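PDB 4UHP: bacteriocin immunity protein, which probably neutralises the nuclease of pyocin AP41 by binding it tightly, and is held here in complex with that DNase. Local coordinates for residues D[14-17]-D[18-22]; D[34-37]-D[38-41]; D[42-45]-D[46-50]; D[53-56]-D[57-61]. One frame throughout, in Å; residues are numbered along the deposited sequence.

In the fold
All four contacts are local; three run along helices and the fourth rounds a turn, in a chain without strands. Contacts 2 and 3 divide helix 31-49: contact 2, about 13 Å from the centre of the chain, carries acidic groups that meet the partner protein, whereas contact 3, about 7 Å from that centre, buries Phe45 and Thr49, though its Lys43 also reaches the partner. Contact 1, on and just after helix 12-19, packs Phe15, Ile19 and Phe22 against helix 31-49, and its Glu21 forms a salt bridge to Arg37 of contact 2. Contact 4, rich in carbonyl hydrogen bonds, leads into helix 56-59 and meets the partner widely; it touches contacts 1 and 3 but not contact 2.

Contact 1 of 4, residues D[14-17]-D[18-22]; sequences EFLE and IIEEF
Phe15 and Ile19 sit one turn apart on helix 12-19 of the four-helix immunity-protein fold and meet along one side of the aromatic ring. Phe15 CE2 lies 3.8 Å from Ile19 CD1, and Phe15 CD2 is 4.0 Å from Ile19 CG1, with the methyl approaching the ring obliquely. The torsions account for this: Phe15 holds CG anti to its backbone nitrogen (chi1 -169°), while chi1 of Ile19 sets CG1 beside its backbone nitrogen and the bend at chi2 (-56°) turns CD1 to CE2. Beyond the pair, Phe15 has Tyr10 edge-to-face and Phe87 as aromatic neighbours, and Ile19 packs on Phe45 and Ile71, which places this side of the helix in the core.

Leu16 and Glu20 cross on another side. The carboxylate of Glu20 is carried back alongside the preceding turn, bringing OE2 to 3.9 Å from Leu16 CG, while Glu20 CG passes 3.2 Å from Leu16 O. The other carboxylate oxygen, OE1, forms a salt bridge with Lys26, whose ammonium also bonds Glu17 O. Regular helical bonds underlie both pairs: Ile19 N donates to Phe15 O at 3.1 Å with an N-H...O angle of 159°, and Glu20 N donates to Leu16 O at 2.9 Å.

Glu21 turns to a different set of partners. Its OE2 is engaged by Arg37 of helix 31-49, and its OE1 receives a water hydrogen bond of 2.8 Å; the same water donates to Glu17 O at 3.0 Å, so one molecule bridges side-chain carboxylate and backbone carbonyl.

Contact 2 of 4, residues D[34-37]-D[38-41]; sequences LEKR and MDKL
Asp39 N donates to Glu35 O at 2.7 Å with an N-H...O angle of 156°, the shortest of four consecutive backbone bonds across this part of helix 31-49. Met38 N to Leu34 O (3.0 Å) and Leu41 N to Arg37 O (2.9 Å) continue the pattern, as does Lys40 N to Lys36 O.

The side chain of Asp39 folds back over the same carbonyl. With CG beside its own backbone nitrogen (chi1 -76°), it brings OD1 to 2.8 Å from Glu35 O; both atoms are acceptors, so this is proximity and not a bond. The polar partners lie instead on the other protein chain, where basic side chains pair with Asp39 OD1 and with both carboxylate oxygens of Glu35. The two carboxylates, their planes 71° apart, come within 4.8 Å at Glu35 OE2 and Asp39 OD1, a like-charged pair whose repulsion those cations probably offset. Lys36 NZ stays 4.4 Å from Asp39 OD2, too far for a salt bridge.

Packing lies on other sides of the helix. Leu41 CD1 sits over one face of the Arg37 guanidinium, 4.2 Å from Arg37 NE, which itself pairs with Glu21. Leu34 and Met38 run side by side, pointing the same way, with Leu34 CD1 4.1 Å from Met38 CG; Met38 then touches both Phe22 and an aromatic side chain of the partner. Glu35 and Asp39 thus give this helix an acidic patch turned to the DNase, probably as in the colicin immunity proteins of the same fold.

Contact 3 of 4, residues D[42-45]-D[46-50]; sequences VKHF and EEVTS
Glu46 and Phe45, the residues most engaged here, reach back to Val42 and on to Thr49 in the last turns of helix 31-49, the long helix of the four-helix immunity fold. Glu46 N donates to Val42 O at 3.0 Å. Its extended side chain lies alongside Val42, with OE2 3.7 Å from Val42 CG1, and alongside Lys43, where OE1 makes a weak salt bridge of 3.5 Å with Lys43 NZ. Glu46 OE2 also accepts a weak hydrogen bond from Ser55 N. The Lys43 ammonium has a stronger claim elsewhere, an acidic side chain of the partner protein.

The Phe45 ring takes the methyl of Thr49 over its centre as a CH-pi contact: Thr49 CG2 is 4.1 Å from the centroid and only 12° off the ring normal. Phe15, Ile19, Ile71 and Val75 also belong to these surroundings, so the pair is part of the hydrophobic core.

On the helix side turned towards Tyr10, His44 presents a face to Val48 CG2, while Val48 CG1 comes to 3.4 Å from His44 CE1; NE2 of the ring bonds Tyr10 OH.

Thr49 closes the helix before Ser50 leaves it with positive phi. A chi1 of 67° turns its hydroxyl back, where it accepts from His51 N and helps to grip Phe45 O twice from opposite faces of its plane, by Thr49 N at 3.1 Å and by Thr49 OG1 at 2.9 Å.

Contact 4 of 4, residues D[53-56]-D[57-61]; sequences RKSG and VIFHP
Arg53 and His60 are joined across a type II' beta turn, Arg53 to Gly56, and the short helix 56-59 that follows it. The turn is closed by Gly56 N donating to Arg53 O at 2.7 Å, with Lys54 at its positive-phi corner. The arginine chain bends at chi3 (65°) and swings its guanidinium over to the far end of the helix, where NH2 donates to His60 O at 2.8 Å and NH1 adds a weak bond to the same oxygen at 3.1 Å. Thus one side chain ties the start of the turn to the residue that leaves the helix. The imidazole of His60 stands almost perpendicular to that guanidinium (89°), and its NE2 is used by the backbone of the partner protein.

Ser55 O is the main helical acceptor: Phe59 N reaches it at 2.9 Å in a nearly straight bond (171°), and Ile58 N adds a weak one. Val57 N makes a long, weak bond to Lys54 O of 3.3 Å. His60 N appears to bond Gly56 O, although the position of that oxygen is uncertain.

Several other polar groups have partners outside the turn. Arg53 N bonds His51 ND1, Ser55 N donates a weak bond to Glu46 OE2, Ser55 OG bonds an acidic side chain of the DNase, and Lys54 NZ and Phe59 O each bond a polar side chain there. The Phe59 ring also stacks on an aromatic of that protein, marking this region as part of the binding surface. Within the chain, Ser55 CB meets the same ring edge-on and in plane, 3.8 Å from Phe59 CD2.

Contact 1 of 4, residues D[14-17]-D[18-22]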
loop_
_atom_site.group_PDB
_atom_site.type_symbol
_atom_site.label_atom_id
_atom_site.label_comp_id
_atom_site.label_asym_id
_atom_site.label_seq_id
_atom_site.Cartn_x
_atom_site.Cartn_y
_atom_site.Cartn_z
ATOM N N GLU D 14 13.800 0.268 20.397
ATOM C CA GLU D 14 14.417 -0.236 19.171
ATOM C C GLU D 14 13.377 -0.633 18.132
ATOM O O GLU D 14 13.573 -0.434 16.933
ATOM C CB GLU D 14 15.319 -1.432 19.472
ATOM C CG GLU D 14 16.640 -1.076 20.119
ATOM C CD GLU D 14 17.418 -2.305 20.540
ATOM O OE1 GLU D 14 16.819 -3.402 20.577
ATOM O OE2 GLU D 14 18.625 -2.173 20.836
ATOM N N PHE D 15 12.275 -1.208 18.600
ATOM C CA PHE D 15 11.207 -1.644 17.713
ATOM C C PHE D 15 10.438 -0.438 17.182
ATOM O O PHE D 15 10.036 -0.409 16.017
ATOM C CB PHE D 15 10.270 -2.606 18.440
ATOM C CG PHE D 15 9.303 -3.313 17.536
ATOM C CD1 PHE D 15 9.730 -4.347 16.719
ATOM C CD2 PHE D 15 7.965 -2.956 17.514
ATOM C CE1 PHE D 15 8.842 -5.008 15.892
ATOM C CE2 PHE D 15 7.072 -3.611 16.688
ATOM C CZ PHE D 15 7.511 -4.639 15.877
ATOM N N LEU D 16 10.249 0.555 18.046
ATOM C CA LEU D 16 9.622 1.815 17.660
ATOM C C LEU D 16 10.397 2.476 16.525
ATOM O O LEU D 16 9.814 3.096 15.638
ATOM C CB LEU D 16 9.537 2.759 18.862
ATOM C CG LEU D 16 8.941 4.146 18.611
ATOM C CD1 LEU D 16 7.477 4.038 18.209
ATOM C CD2 LEU D 16 9.102 5.034 19.836
ATOM N N GLU D 17 11.718 2.327 16.568
ATOM C CA GLU D 17 12.610 2.854 15.540
ATOM C C GLU D 17 12.263 2.312 14.156
ATOM O O GLU D 17 12.285 3.048 13.167
ATOM C CB GLU D 17 14.061 2.521 15.897
ATOM C CG GLU D 17 15.080 2.895 14.840
ATOM C CD GLU D 17 16.505 2.801 15.348
ATOM O OE1 GLU D 17 16.704 2.289 16.471
ATOM O OE2 GLU D 17 17.424 3.248 14.630
ATOM N N ILE D 18 11.940 1.024 14.094
ATOM C CA ILE D 18 11.542 0.387 12.844
ATOM C C ILE D 18 10.173 0.879 12.385
ATOM O O ILE D 18 9.966 1.159 11.201
ATOM C CB ILE D 18 11.506 -1.149 12.979
ATOM C CG1 ILE D 18 12.898 -1.695 13.296
ATOM C CG2 ILE D 18 10.963 -1.792 11.714
ATOM C CD1 ILE D 18 12.938 -3.199 13.423
ATOM N N ILE D 19 9.241 0.984 13.329
ATOM C CA ILE D 19 7.877 1.393 13.013
ATOM C C ILE D 19 7.828 2.820 12.461
ATOM O O ILE D 19 7.045 3.120 11.558
ATOM C CB ILE D 19 6.963 1.289 14.247
ATOM C CG1 ILE D 19 7.014 -0.127 14.823
ATOM C CG2 ILE D 19 5.535 1.648 13.884
ATOM C CD1 ILE D 19 6.659 -1.201 13.812
ATOM N N GLU D 20 8.684 3.689 12.989
ATOM C CA GLU D 20 8.741 5.076 12.541
ATOM C C GLU D 20 9.078 5.177 11.053
ATOM O O GLU D 20 8.741 6.161 10.395
ATOM C CB GLU D 20 9.765 5.858 13.367
ATOM C CG GLU D 20 9.310 6.156 14.787
ATOM C CD GLU D 20 10.413 6.741 15.649
ATOM O OE1 GLU D 20 11.597 6.617 15.271
ATOM O OE2 GLU D 20 10.093 7.316 16.710
ATOM N N GLU D 21 9.733 4.149 10.528
ATOM C CA GLU D 21 10.148 4.138 9.132
ATOM C C GLU D 21 8.942 3.984 8.200
ATOM O O GLU D 21 9.040 4.224 6.997
ATOM C CB GLU D 21 11.173 3.022 8.898
ATOM C CG GLU D 21 12.024 3.197 7.650
ATOM C CD GLU D 21 13.382 2.518 7.758
ATOM O OE1 GLU D 21 13.788 2.160 8.884
ATOM O OE2 GLU D 21 14.042 2.342 6.713
ATOM N N PHE D 22 7.801 3.598 8.764
ATOM C CA PHE D 22 6.560 3.508 7.999
ATOM C C PHE D 22 5.845 4.857 7.914
ATOM O O PHE D 22 4.728 4.943 7.403
ATOM C CB PHE D 22 5.628 2.462 8.616
ATOM C CG PHE D 22 6.141 1.057 8.504
ATOM C CD1 PHE D 22 5.872 0.294 7.382
ATOM C CD2 PHE D 22 6.899 0.501 9.519
ATOM C CE1 PHE D 22 6.348 -0.998 7.275
ATOM C CE2 PHE D 22 7.377 -0.789 9.418
ATOM C CZ PHE D 22 7.102 -1.540 8.294
HETATM O O HOH W 1 14.669 2.394 11.492
#

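Contact 2 of 4, residues D[34-37]-D[38-41]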
loop_
_atom_site.group_PDB
_atom_site.type_symbol
_atom_site.label_atom_id
_atom_site.label_comp_id
_atom_site.label_asym_id
_atom_site.label_seq_id
_atom_site.Cartn_x
_atom_site.Cartn_y
_atom_site.Cartn_z
ATOM N N LEU D 34 13.583 1.676 -2.130
ATOM C CA LEU D 34 12.836 2.030 -0.934
ATOM C C LEU D 34 11.720 1.023 -0.711
ATOM O O LEU D 34 11.489 0.572 0.410
ATOM C CB LEU D 34 12.266 3.444 -1.046
ATOM C CG LEU D 34 11.366 3.900 0.104
ATOM C CD1 LEU D 34 12.114 3.851 1.429
ATOM C CD2 LEU D 34 10.828 5.298 -0.157
ATOM N N GLU D 35 11.043 0.661 -1.795
ATOM C CA GLU D 35 9.906 -0.245 -1.710
ATOM C C GLU D 35 10.325 -1.635 -1.247
ATOM O O GLU D 35 9.625 -2.266 -0.458
ATOM C CB GLU D 35 9.188 -0.338 -3.056
ATOM C CG GLU D 35 7.867 -1.076 -2.980
ATOM C CD GLU D 35 6.927 -0.707 -4.106
ATOM O OE1 GLU D 35 7.398 -0.138 -5.115
ATOM O OE2 GLU D 35 5.715 -0.975 -3.978
ATOM N N LYS D 36 11.467 -2.110 -1.734
ATOM C CA LYS D 36 11.945 -3.434 -1.351
ATOM C C LYS D 36 12.413 -3.458 0.104
ATOM O O LYS D 36 12.357 -4.498 0.760
ATOM C CB LYS D 36 13.067 -3.894 -2.283
ATOM C CG LYS D 36 12.632 -4.052 -3.733
ATOM C CD LYS D 36 13.134 -5.356 -4.331
ATOM C CE LYS D 36 12.063 -6.026 -5.181
ATOM N NZ LYS D 36 11.225 -6.964 -4.384
ATOM N N ARG D 37 12.868 -2.316 0.610
ATOM C CA ARG D 37 13.202 -2.216 2.026
ATOM C C ARG D 37 11.935 -2.240 2.874
ATOM O O ARG D 37 11.871 -2.935 3.887
ATOM C CB ARG D 37 14.006 -0.948 2.327
ATOM C CG ARG D 37 14.086 -0.647 3.820
ATOM C CD ARG D 37 15.175 0.350 4.172
ATOM N NE ARG D 37 15.227 0.565 5.616
ATOM C CZ ARG D 37 15.903 -0.204 6.464
ATOM N NH1 ARG D 37 16.601 -1.238 6.014
ATOM N NH2 ARG D 37 15.885 0.062 7.762
ATOM N N MET D 38 10.927 -1.482 2.459
ATOM C CA MET D 38 9.669 -1.452 3.193
ATOM C C MET D 38 8.968 -2.808 3.099
ATOM O O MET D 38 8.334 -3.251 4.057
ATOM C CB MET D 38 8.768 -0.329 2.677
ATOM C CG MET D 38 9.386 1.059 2.792
ATOM S SD MET D 38 10.127 1.389 4.412
ATOM C CE MET D 38 8.698 1.238 5.479
ATOM N N ASP D 39 9.097 -3.469 1.948
ATOM C CA ASP D 39 8.606 -4.836 1.793
ATOM C C ASP D 39 9.215 -5.737 2.865
ATOM O O ASP D 39 8.510 -6.502 3.524
ATOM C CB ASP D 39 8.934 -5.383 0.400
ATOM C CG ASP D 39 8.021 -4.827 -0.683
ATOM O OD1 ASP D 39 7.295 -3.850 -0.412
ATOM O OD2 ASP D 39 8.033 -5.364 -1.811
ATOM N N LYS D 40 10.529 -5.627 3.039
ATOM C CA LYS D 40 11.248 -6.426 4.023
ATOM C C LYS D 40 10.802 -6.113 5.451
ATOM O O LYS D 40 10.672 -7.015 6.278
ATOM C CB LYS D 40 12.757 -6.202 3.895
ATOM C CG LYS D 40 13.582 -7.004 4.890
ATOM C CD LYS D 40 15.034 -6.556 4.916
ATOM C CE LYS D 40 15.812 -7.298 5.991
ATOM N NZ LYS D 40 17.222 -6.830 6.082
ATOM N N LEU D 41 10.574 -4.834 5.732
ATOM C CA LEU D 41 10.190 -4.407 7.076
ATOM C C LEU D 41 8.784 -4.879 7.434
ATOM O O LEU D 41 8.531 -5.292 8.567
ATOM C CB LEU D 41 10.284 -2.885 7.204
ATOM C CG LEU D 41 11.685 -2.276 7.111
ATOM C CD1 LEU D 41 11.628 -0.777 7.351
ATOM C CD2 LEU D 41 12.632 -2.946 8.094
#

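Contact 3 of 4, residues D[42-45]-D[46-50]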
loop_
_atom_site.group_PDB
_atom_site.type_symbol
_atom_site.label_atom_id
_atom_site.label_comp_id
_atom_site.label_asym_id
_atom_site.label_seq_id
_atom_site.Cartn_x
_atom_site.Cartn_y
_atom_site.Cartn_z
ATOM N N VAL D 42 7.875 -4.811 6.467
ATOM C CA VAL D 42 6.505 -5.279 6.660
ATOM C C VAL D 42 6.460 -6.761 7.006
ATOM O O VAL D 42 5.827 -7.164 7.980
ATOM C CB VAL D 42 5.638 -5.052 5.403
ATOM C CG1 VAL D 42 4.348 -5.860 5.493
ATOM C CG2 VAL D 42 5.338 -3.577 5.217
ATOM N N LYS D 43 7.131 -7.574 6.198
ATOM C CA LYS D 43 7.080 -9.015 6.386
ATOM C C LYS D 43 7.834 -9.409 7.648
ATOM O O LYS D 43 7.494 -10.397 8.294
ATOM C CB LYS D 43 7.634 -9.740 5.157
ATOM C CG LYS D 43 6.856 -9.431 3.877
ATOM C CD LYS D 43 5.353 -9.361 4.158
ATOM C CE LYS D 43 4.516 -9.485 2.895
ATOM N NZ LYS D 43 3.316 -10.337 3.123
ATOM N N HIS D 44 8.841 -8.622 8.006
ATOM C CA HIS D 44 9.548 -8.823 9.266
ATOM C C HIS D 44 8.642 -8.491 10.449
ATOM O O HIS D 44 8.623 -9.209 11.448
ATOM C CB HIS D 44 10.814 -7.969 9.323
ATOM C CG HIS D 44 11.515 -8.021 10.643
ATOM N ND1 HIS D 44 12.212 -9.130 11.073
ATOM C CD2 HIS D 44 11.621 -7.102 11.632
ATOM C CE1 HIS D 44 12.721 -8.889 12.269
ATOM N NE2 HIS D 44 12.376 -7.668 12.632
ATOM N N PHE D 45 7.903 -7.391 10.325
ATOM C CA PHE D 45 6.927 -6.985 11.331
ATOM C C PHE D 45 5.933 -8.108 11.603
ATOM O O PHE D 45 5.716 -8.497 12.750
ATOM C CB PHE D 45 6.186 -5.720 10.877
ATOM C CG PHE D 45 5.098 -5.278 11.818
ATOM C CD1 PHE D 45 5.376 -4.403 12.857
ATOM C CD2 PHE D 45 3.796 -5.732 11.662
ATOM C CE1 PHE D 45 4.379 -3.992 13.724
ATOM C CE2 PHE D 45 2.796 -5.329 12.530
ATOM C CZ PHE D 45 3.089 -4.456 13.561
ATOM N N GLU D 46 5.336 -8.628 10.535
ATOM C CA GLU D 46 4.360 -9.706 10.645
ATOM C C GLU D 46 4.968 -10.966 11.255
ATOM O O GLU D 46 4.311 -11.694 12.002
ATOM C CB GLU D 46 3.769 -10.024 9.271
ATOM C CG GLU D 46 3.136 -8.822 8.601
ATOM C CD GLU D 46 2.652 -9.110 7.196
ATOM O OE1 GLU D 46 3.095 -10.113 6.593
ATOM O OE2 GLU D 46 1.826 -8.322 6.695
ATOM N N GLU D 47 6.232 -11.213 10.934
ATOM C CA GLU D 47 6.920 -12.409 11.400
ATOM C C GLU D 47 7.159 -12.391 12.907
ATOM O O GLU D 47 6.835 -13.354 13.601
ATOM C CB GLU D 47 8.253 -12.568 10.667
ATOM C CG GLU D 47 9.109 -13.717 11.173
ATOM C CD GLU D 47 10.443 -13.801 10.460
ATOM O OE1 GLU D 47 10.593 -13.153 9.403
ATOM O OE2 GLU D 47 11.342 -14.512 10.957
ATOM N N VAL D 48 7.719 -11.297 13.413
ATOM C CA VAL D 48 8.151 -11.252 14.808
ATOM C C VAL D 48 7.015 -10.948 15.785
ATOM O O VAL D 48 7.077 -11.351 16.945
ATOM C CB VAL D 48 9.276 -10.214 15.020
ATOM C CG1 VAL D 48 10.520 -10.620 14.247
ATOM C CG2 VAL D 48 8.816 -8.823 14.614
ATOM N N THR D 49 5.982 -10.244 15.328
ATOM C CA THR D 49 4.863 -9.912 16.208
ATOM C C THR D 49 3.833 -11.032 16.252
ATOM O O THR D 49 3.140 -11.207 17.256
ATOM C CB THR D 49 4.146 -8.614 15.775
ATOM O OG1 THR D 49 3.496 -8.821 14.513
ATOM C CG2 THR D 49 5.132 -7.454 15.672
ATOM N N SER D 50 3.731 -11.772 15.148
ATOM C CA SER D 50 2.723 -12.820 14.976
ATOM C C SER D 50 1.294 -12.289 15.123
ATOM O O SER D 50 0.372 -13.052 15.403
ATOM C CB SER D 50 2.955 -13.968 15.968
ATOM O OG SER D 50 4.122 -14.707 15.644
#

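Contact 4 of 4, residues D[53-56]-D[57-61]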
loop_
_atom_site.group_PDB
_atom_site.type_symbol
_atom_site.label_atom_id
_atom_site.label_comp_id
_atom_site.label_asym_id
_atom_site.label_seq_id
_atom_site.Cartn_x
_atom_site.Cartn_y
_atom_site.Cartn_z
ATOM N N ARG D 53 -3.686 -9.470 12.485
ATOM C CA ARG D 53 -3.997 -8.470 11.467
ATOM C C ARG D 53 -2.779 -8.139 10.601
ATOM O O ARG D 53 -2.878 -7.339 9.674
ATOM C CB ARG D 53 -4.542 -7.191 12.117
ATOM C CG ARG D 53 -5.818 -7.399 12.926
ATOM C CD ARG D 53 -6.490 -6.075 13.276
ATOM N NE ARG D 53 -6.961 -5.374 12.084
ATOM C CZ ARG D 53 -6.494 -4.200 11.666
ATOM N NH1 ARG D 53 -5.548 -3.576 12.357
ATOM N NH2 ARG D 53 -6.980 -3.643 10.564
ATOM N N LYS D 54 -1.642 -8.757 10.914
ATOM C CA LYS D 54 -0.405 -8.585 10.146
ATOM C C LYS D 54 -0.051 -7.107 9.940
ATOM O O LYS D 54 -0.003 -6.336 10.897
ATOM C CB LYS D 54 -0.515 -9.294 8.791
ATOM C CG LYS D 54 -0.718 -10.803 8.889
ATOM C CD LYS D 54 -0.671 -11.458 7.513
ATOM C CE LYS D 54 -1.740 -10.882 6.590
ATOM N NZ LYS D 54 -1.655 -11.419 5.200
ATOM N N SER D 55 0.181 -6.717 8.689
ATOM C CA SER D 55 0.526 -5.333 8.365
ATOM C C SER D 55 -0.647 -4.384 8.611
ATOM O O SER D 55 -0.479 -3.166 8.627
ATOM C CB SER D 55 0.983 -5.218 6.909
ATOM O OG SER D 55 -0.105 -5.427 6.028
ATOM N N GLY D 56 -1.834 -4.954 8.797
ATOM C CA GLY D 56 -3.021 -4.180 9.105
ATOM C C GLY D 56 -2.858 -3.307 10.333
ATOM O O GLY D 56 -3.464 -2.244 10.419
ATOM N N VAL D 57 -2.039 -3.749 11.285
ATOM C CA VAL D 57 -1.759 -2.950 12.474
ATOM C C VAL D 57 -1.148 -1.608 12.074
ATOM O O VAL D 57 -1.466 -0.567 12.649
ATOM C CB VAL D 57 -0.804 -3.675 13.440
ATOM C CG1 VAL D 57 -0.536 -2.817 14.669
ATOM C CG2 VAL D 57 -1.381 -5.030 13.845
ATOM N N ILE D 58 -0.280 -1.645 11.070
ATOM C CA ILE D 58 0.397 -0.446 10.590
ATOM C C ILE D 58 -0.466 0.369 9.635
ATOM O O ILE D 58 -0.672 1.569 9.841
ATOM C CB ILE D 58 1.713 -0.802 9.871
ATOM C CG1 ILE D 58 2.661 -1.538 10.818
ATOM C CG2 ILE D 58 2.369 0.449 9.306
ATOM C CD1 ILE D 58 3.937 -2.014 10.149
ATOM N N PHE D 59 -0.967 -0.288 8.591
ATOM C CA PHE D 59 -1.612 0.413 7.485
ATOM C C PHE D 59 -3.122 0.583 7.652
ATOM O O PHE D 59 -3.732 1.406 6.973
ATOM C CB PHE D 59 -1.321 -0.313 6.167
ATOM C CG PHE D 59 0.143 -0.395 5.830
ATOM C CD1 PHE D 59 0.833 0.728 5.405
ATOM C CD2 PHE D 59 0.825 -1.595 5.930
ATOM C CE1 PHE D 59 2.180 0.657 5.091
ATOM C CE2 PHE D 59 2.169 -1.673 5.615
ATOM C CZ PHE D 59 2.849 -0.543 5.194
ATOM N N HIS D 60 -3.729 -0.204 8.534
ATOM C CA HIS D 60 -5.150 -0.039 8.832
ATOM C C HIS D 60 -5.420 -0.106 10.333
ATOM O O HIS D 60 -6.169 -0.966 10.801
ATOM C CB HIS D 60 -5.964 -1.089 8.083
ATOM C CG HIS D 60 -5.870 -0.956 6.594
ATOM N ND1 HIS D 60 -6.734 -0.169 5.863
ATOM C CD2 HIS D 60 -4.994 -1.479 5.705
ATOM C CE1 HIS D 60 -6.404 -0.227 4.585
ATOM N NE2 HIS D 60 -5.351 -1.014 4.462
ATOM N N PRO D 61 -4.817 0.823 11.088
ATOM C CA PRO D 61 -4.844 0.783 12.551
ATOM C C PRO D 61 -6.204 1.143 13.134
ATOM O O PRO D 61 -6.986 1.858 12.505
ATOM C CB PRO D 61 -3.799 1.828 12.939
ATOM C CG PRO D 61 -3.876 2.828 11.833
ATOM C CD PRO D 61 -4.154 2.043 10.586
#